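Local coordinates for putative transcriptional regulator, sugar-binding family (Arthrobacter aurescens, PDB 3NZE), which probably binds DNA and a sugar effector as a transcriptional regulator of the SorC family, at residues Gly241-Ala245 with Gly246-Asp250. Numbering follows the deposited sequence.
Sequences GALAA and GLATD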
ATOM      1  N   GLY A 241      -4.562  -6.953   9.962  1.00 19.43           N
ATOM      2  CA  GLY A 241      -3.702  -7.991   9.428  1.00 21.72           C
ATOM      3  C   GLY A 241      -2.341  -7.453   9.022  1.00 21.24           C
ATOM      4  O   GLY A 241      -1.318  -8.103   9.260  1.00 21.18           O
ATOM      5  N   ALA A 242      -2.318  -6.280   8.393  1.00 17.35           N
ATOM      6  CA  ALA A 242      -1.045  -5.710   7.953  1.00 14.83           C
ATOM      7  C   ALA A 242      -0.172  -5.376   9.144  1.00 18.28           C
ATOM      8  O   ALA A 242       1.041  -5.546   9.101  1.00 18.69           O
ATOM      9  CB  ALA A 242      -1.263  -4.470   7.115  1.00 17.89           C
ATOM     10  N   LEU A 243      -0.797  -4.873  10.201  1.00 20.24           N
ATOM     11  CA  LEU A 243      -0.063  -4.548  11.410  1.00 19.56           C
ATOM     12  C   LEU A 243       0.409  -5.818  12.095  1.00 23.02           C
ATOM     13  O   LEU A 243       1.531  -5.872  12.601  1.00 24.30           O
ATOM     14  CB  LEU A 243      -0.928  -3.705  12.351  1.00 18.98           C
ATOM     15  CG  LEU A 243      -1.221  -2.278  11.864  1.00 19.73           C
ATOM     16  CD1 LEU A 243      -2.227  -1.581  12.767  1.00 20.99           C
ATOM     17  CD2 LEU A 243       0.062  -1.450  11.743  1.00 20.82           C
ATOM     18  N   ALA A 244      -0.441  -6.845  12.103  1.00 17.89           N
ATOM     19  CA  ALA A 244      -0.039  -8.135  12.661  1.00 20.92           C
ATOM     20  C   ALA A 244       1.175  -8.678  11.919  1.00 23.66           C
ATOM     21  O   ALA A 244       2.050  -9.311  12.520  1.00 23.88           O
ATOM     22  CB  ALA A 244      -1.183  -9.144  12.612  1.00 19.98           C
ATOM     23  N   ALA A 245       1.230  -8.418  10.616  1.00 22.88           N
ATOM     24  CA  ALA A 245       2.344  -8.866   9.790  1.00 21.89           C
ATOM     25  C   ALA A 245       3.581  -7.977   9.948  1.00 24.29           C
ATOM     26  O   ALA A 245       4.651  -8.292   9.420  1.00 25.55           O
ATOM     27  CB  ALA A 245       1.924  -8.947   8.326  1.00 18.71           C
ATOM     28  N   GLY A 246       3.435  -6.878  10.681  1.00 21.17           N
ATOM     29  CA  GLY A 246       4.540  -5.971  10.938  1.00 17.57           C
ATOM     30  C   GLY A 246       4.997  -5.228   9.700  1.00 16.14           C
ATOM     31  O   GLY A 246       6.173  -4.887   9.554  1.00 18.16           O
ATOM     32  N   LEU A 247       4.064  -4.982   8.790  1.00 19.91           N
ATOM     33  CA  LEU A 247       4.437  -4.421   7.507  1.00 19.24           C
ATOM     34  C   LEU A 247       4.815  -2.942   7.568  1.00 18.00           C
ATOM     35  O   LEU A 247       5.663  -2.503   6.808  1.00 19.37           O
ATOM     36  CB  LEU A 247       3.336  -4.667   6.477  1.00 17.55           C
ATOM     37  CG  LEU A 247       3.061  -6.135   6.191  1.00 17.66           C
ATOM     38  CD1 LEU A 247       2.089  -6.239   5.016  1.00 19.36           C
ATOM     39  CD2 LEU A 247       4.363  -6.848   5.857  1.00 22.17           C
ATOM     40  N   ALA A 248       4.220  -2.190   8.496  1.00 17.73           N
ATOM     41  CA  ALA A 248       4.388  -0.732   8.534  1.00 16.56           C
ATOM     42  C   ALA A 248       5.383  -0.290   9.606  1.00 16.92           C
ATOM     43  O   ALA A 248       5.531  -0.960  10.617  1.00 17.90           O
ATOM     44  CB  ALA A 248       3.055  -0.075   8.792  1.00 17.65           C
ATOM     45  N   THR A 249       6.067   0.827   9.370  1.00 17.05           N
ATOM     46  CA  THR A 249       6.783   1.517  10.443  1.00 16.14           C
ATOM     47  C   THR A 249       6.068   2.832  10.788  1.00 19.28           C
ATOM     48  O   THR A 249       6.151   3.321  11.915  1.00 19.38           O
ATOM     49  CB  THR A 249       8.254   1.825  10.068  1.00 14.65           C
ATOM     50  OG1 THR A 249       8.286   2.580   8.845  1.00 17.19           O
ATOM     51  CG2 THR A 249       9.044   0.546   9.882  1.00 17.61           C
ATOM     52  N   ASP A 250       5.380   3.406   9.801  1.00 16.84           N
ATOM     53  CA  ASP A 250       4.688   4.677   9.942  1.00 15.59           C
ATOM     54  C   ASP A 250       3.282   4.529   9.374  1.00 17.74           C
ATOM     55  O   ASP A 250       3.100   4.007   8.279  1.00 21.41           O
ATOM     56  CB  ASP A 250       5.427   5.781   9.184  1.00 16.64           C
ATOM     57  CG  ASP A 250       6.854   5.968   9.675  1.00 24.67           C
ATOM     58  OD1 ASP A 250       7.085   6.823  10.559  1.00 20.39           O
ATOM     59  OD2 ASP A 250       7.744   5.250   9.188  1.00 26.93           O
TER
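Leu247 N donates to Ala242 O, five residues back, at 3.1 Å and almost straight (N-H...O 171°). Gly246 N gives the second bond into the last helical turn, shorter but more bent, 2.9 Å to Leu243 O, which it meets from well above the carbonyl plane. With Gly246 at positive phi (69°), a region that favours glycine, this is a Schellman motif ending helix 236-244.

Apolar contacts follow the same turn. Leu247 CG lies 3.7 Å from Ala245 CB, and its CD1 comes within 4.3 Å of Ala242 CB; with CG anti to the carbonyl carbon (chi1 -62°), the branched end folds back against the helix terminus. Cutting Leu247 back to an alanine is likely to open a gap beside Ala242 and Ala245, and where it also touches His217 and Arg221 of helix 217-221. One residue on, Ala248 CB meets Leu243 CD2 more loosely, at 4.4 Å.

Polar side chains take over where the loop enters strand 250-254, which runs parallel to strands 23-27 and 225-230. There Thr249 OG1 donates to Asp250 OD2 at 2.7 Å, on the anti side but tilted out of the plane of a carboxylate that also forms a salt bridge with Arg225.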